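Local coordinates for Ent-copalyl diphosphate synthase (Streptomyces platensis, PDB 5BP8), which is a bacterial terpene synthase built almost entirely of helices and loops, with a domain of the squalene-hopene cyclase family, at residues L385-W394 against S420-W431. Sequence-based numbering, arbitrary orientation.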
loop_
_atom_site.group_PDB
_atom_site.type_symbol
_atom_site.label_atom_id
_atom_site.label_comp_id
_atom_site.label_asym_id
_atom_site.label_seq_id
_atom_site.Cartn_x
_atom_site.Cartn_y
_atom_site.Cartn_z
ATOM N N LEU A 385 7.300 19.809 -11.757
ATOM C CA LEU A 385 6.854 21.187 -11.671
ATOM C C LEU A 385 5.524 21.450 -12.379
ATOM O O LEU A 385 4.653 22.112 -11.813
ATOM C CB LEU A 385 7.956 22.117 -12.217
ATOM C CG LEU A 385 9.229 22.025 -11.370
ATOM C CD1 LEU A 385 10.456 22.691 -12.046
ATOM C CD2 LEU A 385 8.954 22.643 -10.013
ATOM N N ASP A 386 5.344 20.901 -13.572
ATOM C CA ASP A 386 4.130 21.125 -14.331
ATOM C C ASP A 386 2.906 20.410 -13.713
ATOM O O ASP A 386 1.774 20.807 -13.956
ATOM C CB ASP A 386 4.333 20.659 -15.776
ATOM C CG ASP A 386 5.473 21.397 -16.487
ATOM O OD1 ASP A 386 5.842 20.949 -17.592
ATOM O OD2 ASP A 386 6.015 22.396 -15.949
ATOM N N ASN A 387 3.146 19.348 -12.936
ATOM C CA ASN A 387 2.061 18.590 -12.310
ATOM C C ASN A 387 1.725 18.980 -10.876
ATOM O O ASN A 387 0.841 18.359 -10.267
ATOM C CB ASN A 387 2.340 17.093 -12.429
ATOM C CG ASN A 387 2.024 16.585 -13.818
ATOM O OD1 ASN A 387 0.896 16.210 -14.107
ATOM N ND2 ASN A 387 3.010 16.613 -14.700
ATOM N N GLN A 388 2.394 20.015 -10.349
ATOM C CA GLN A 388 2.050 20.584 -9.054
ATOM C C GLN A 388 0.670 21.232 -9.157
ATOM O O GLN A 388 0.389 21.949 -10.123
ATOM C CB GLN A 388 3.063 21.642 -8.594
ATOM C CG GLN A 388 2.870 22.131 -7.156
ATOM C CD GLN A 388 3.980 23.053 -6.671
ATOM O OE1 GLN A 388 4.611 23.723 -7.471
ATOM N NE2 GLN A 388 4.205 23.114 -5.354
ATOM N N LEU A 389 -0.169 21.010 -8.151
ATOM C CA LEU A 389 -1.521 21.580 -8.157
ATOM C C LEU A 389 -1.483 23.080 -7.810
ATOM O O LEU A 389 -0.540 23.572 -7.178
ATOM C CB LEU A 389 -2.452 20.789 -7.199
ATOM C CG LEU A 389 -2.513 19.293 -7.532
ATOM C CD1 LEU A 389 -3.156 18.480 -6.409
ATOM C CD2 LEU A 389 -3.263 19.075 -8.836
ATOM N N PRO A 390 -2.537 23.819 -8.205
ATOM C CA PRO A 390 -2.543 25.245 -7.924
ATOM C C PRO A 390 -2.316 25.578 -6.442
ATOM O O PRO A 390 -1.699 26.584 -6.159
ATOM C CB PRO A 390 -3.920 25.710 -8.400
ATOM C CG PRO A 390 -4.408 24.647 -9.334
ATOM C CD PRO A 390 -3.679 23.380 -9.025
ATOM N N ASP A 391 -2.755 24.729 -5.506
ATOM C CA ASP A 391 -2.557 25.041 -4.100
ATOM C C ASP A 391 -1.169 24.728 -3.539
ATOM O O ASP A 391 -0.903 24.998 -2.354
ATOM C CB ASP A 391 -3.663 24.408 -3.216
ATOM C CG ASP A 391 -3.580 22.895 -3.127
ATOM O OD1 ASP A 391 -2.679 22.236 -3.739
ATOM O OD2 ASP A 391 -4.435 22.334 -2.407
ATOM N N GLY A 392 -0.280 24.177 -4.365
ATOM C CA GLY A 392 1.073 23.869 -3.932
ATOM C C GLY A 392 1.312 22.410 -3.618
ATOM O O GLY A 392 2.450 21.973 -3.405
ATOM N N SER A 393 0.241 21.634 -3.607
ATOM C CA SER A 393 0.349 20.218 -3.290
ATOM C C SER A 393 0.574 19.382 -4.537
ATOM O O SER A 393 0.478 19.884 -5.662
ATOM C CB SER A 393 -0.931 19.766 -2.571
ATOM O OG SER A 393 -2.021 19.699 -3.466
ATOM N N TRP A 394 0.858 18.088 -4.329
ATOM C CA TRP A 394 0.760 17.103 -5.391
ATOM C C TRP A 394 -0.163 15.981 -4.880
ATOM O O TRP A 394 -0.418 15.904 -3.695
ATOM C CB TRP A 394 2.118 16.459 -5.729
ATOM C CG TRP A 394 3.065 17.283 -6.591
ATOM C CD1 TRP A 394 3.253 17.176 -7.939
ATOM C CD2 TRP A 394 3.994 18.260 -6.132
ATOM N NE1 TRP A 394 4.227 18.065 -8.356
ATOM C CE2 TRP A 394 4.717 18.716 -7.257
ATOM C CE3 TRP A 394 4.282 18.806 -4.877
ATOM C CZ2 TRP A 394 5.708 19.722 -7.163
ATOM C CZ3 TRP A 394 5.278 19.771 -4.774
ATOM C CH2 TRP A 394 5.974 20.230 -5.918
ATOM N N SER A 420 15.485 26.620 -10.623
ATOM C CA SER A 420 14.214 26.843 -11.324
ATOM C C SER A 420 13.039 26.239 -10.562
ATOM O O SER A 420 11.896 26.682 -10.738
ATOM C CB SER A 420 14.264 26.271 -12.758
ATOM O OG SER A 420 14.243 24.844 -12.759
ATOM N N ALA A 421 13.330 25.232 -9.720
ATOM C CA ALA A 421 12.302 24.482 -8.996
ATOM C C ALA A 421 12.019 24.988 -7.585
ATOM O O ALA A 421 11.098 24.472 -6.912
ATOM C CB ALA A 421 12.680 22.999 -8.948
ATOM N N ARG A 422 12.738 26.020 -7.150
ATOM C CA ARG A 422 12.635 26.507 -5.762
ATOM C C ARG A 422 11.281 27.188 -5.444
ATOM O O ARG A 422 10.819 27.146 -4.298
ATOM C CB ARG A 422 13.793 27.466 -5.426
ATOM C CG ARG A 422 13.852 27.925 -3.968
ATOM C CD ARG A 422 14.114 26.764 -3.002
ATOM N NE ARG A 422 13.393 26.913 -1.731
ATOM C CZ ARG A 422 13.559 26.132 -0.658
ATOM N NH1 ARG A 422 14.431 25.107 -0.661
ATOM N NH2 ARG A 422 12.836 26.385 0.434
ATOM N N ALA A 423 10.664 27.820 -6.444
ATOM C CA ALA A 423 9.346 28.441 -6.259
ATOM C C ALA A 423 8.313 27.382 -5.851
ATOM O O ALA A 423 7.491 27.603 -4.957
ATOM C CB ALA A 423 8.889 29.134 -7.535
ATOM N N ALA A 424 8.354 26.257 -6.548
ATOM C CA ALA A 424 7.440 25.151 -6.291
ATOM C C ALA A 424 7.622 24.566 -4.891
ATOM O O ALA A 424 6.648 24.225 -4.197
ATOM C CB ALA A 424 7.633 24.081 -7.337
ATOM N N VAL A 425 8.872 24.412 -4.484
ATOM C CA VAL A 425 9.166 23.941 -3.146
ATOM C C VAL A 425 8.594 24.880 -2.092
ATOM O O VAL A 425 8.003 24.422 -1.102
ATOM C CB VAL A 425 10.679 23.768 -2.918
ATOM C CG1 VAL A 425 10.958 23.532 -1.442
ATOM C CG2 VAL A 425 11.228 22.641 -3.791
ATOM N N ASP A 426 8.750 26.199 -2.283
ATOM C CA ASP A 426 8.198 27.146 -1.327
ATOM C C ASP A 426 6.667 27.080 -1.286
ATOM O O ASP A 426 6.083 27.245 -0.230
ATOM C CB ASP A 426 8.614 28.593 -1.642
ATOM C CG ASP A 426 10.102 28.821 -1.521
ATOM O OD1 ASP A 426 10.780 28.068 -0.792
ATOM O OD2 ASP A 426 10.603 29.787 -2.147
ATOM N N ARG A 427 6.033 26.868 -2.440
ATOM C CA ARG A 427 4.575 26.765 -2.506
ATOM C C ARG A 427 4.093 25.509 -1.758
ATOM O O ARG A 427 3.030 25.522 -1.148
ATOM C CB ARG A 427 4.089 26.661 -3.946
ATOM C CG ARG A 427 4.165 27.949 -4.765
ATOM C CD ARG A 427 3.113 27.860 -5.860
ATOM N NE ARG A 427 3.606 27.305 -7.119
ATOM C CZ ARG A 427 2.928 26.471 -7.916
ATOM N NH1 ARG A 427 1.722 25.978 -7.578
ATOM N NH2 ARG A 427 3.497 26.072 -9.052
ATOM N N ALA A 428 4.876 24.438 -1.841
ATOM C CA ALA A 428 4.598 23.208 -1.055
ATOM C C ALA A 428 4.696 23.462 0.459
ATOM O O ALA A 428 3.833 23.018 1.251
ATOM C CB ALA A 428 5.528 22.082 -1.470
ATOM N N ALA A 429 5.726 24.172 0.889
ATOM C CA ALA A 429 5.881 24.513 2.309
ATOM C C ALA A 429 4.754 25.446 2.791
ATOM O O ALA A 429 4.272 25.314 3.914
ATOM C CB ALA A 429 7.252 25.145 2.573
ATOM N N ALA A 430 4.326 26.369 1.935
ATOM C CA ALA A 430 3.182 27.211 2.238
ATOM C C ALA A 430 1.906 26.371 2.444
ATOM O O ALA A 430 1.104 26.659 3.339
ATOM C CB ALA A 430 2.964 28.226 1.139
ATOM N N TRP A 431 1.719 25.379 1.578
ATOM C CA TRP A 431 0.582 24.460 1.677
ATOM C C TRP A 431 0.635 23.664 2.972
ATOM O O TRP A 431 -0.391 23.455 3.649
ATOM C CB TRP A 431 0.555 23.547 0.454
ATOM C CG TRP A 431 -0.516 22.520 0.469
ATOM C CD1 TRP A 431 -1.811 22.689 0.103
ATOM C CD2 TRP A 431 -0.384 21.152 0.862
ATOM N NE1 TRP A 431 -2.504 21.498 0.218
ATOM C CE2 TRP A 431 -1.657 20.545 0.702
ATOM C CE3 TRP A 431 0.675 20.378 1.327
ATOM C CZ2 TRP A 431 -1.888 19.196 0.987
ATOM C CZ3 TRP A 431 0.443 19.035 1.607
ATOM C CH2 TRP A 431 -0.825 18.464 1.429
HETATM O O HOH W 1 1.045 27.477 -2.067
HETATM O O HOH W 2 -5.197 20.567 -0.422
#
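Gln388 meets Ala424 and Arg427 where the loop after helix 370-386 lies against helix 422-435. Its CB rests on the Trp394 indole, 3.6 Å from CE2. With CG anti to the backbone N (chi1 -172°) and the chain extended beyond, CG stays over that ring face, toward its rim, and the amide is carried out to the helix. CD lies 3.8 Å from Arg427 CZ, the amide and guanidinium planes turned 35° apart. OE1 sits over the guanidinium face, a poor angle for bonding to NH2, and also presses on the Ala424 methyl. NE2, finally, gives one hydrogen to Ala424 O and the other to Gly392 O, both bonds 2.9 Å long and fairly straight. Ala424 O already takes its helical bond from Ala428 N, which arrives on the opposite face of the carbonyl. Toward the start of the helix, Leu385 CD2 packs tightly on Ala424 CB, 3.3 Å away. Farther along, Ser393 CB stands over the face of Trp431, 3.6 Å from the centroid of its five-membered ring, while a water bridges Trp431 NE1 to Asp391 OD2. Gln388, Gly392 and Trp394 fit the QW motif of this cyclase family. Because NE2 spends both hydrogens on main-chain carbonyls, the amide's flip is fixed, and one uncharged side chain ties the loop after helix 370-386 to helix 422-435, past the intervening helix 402-416.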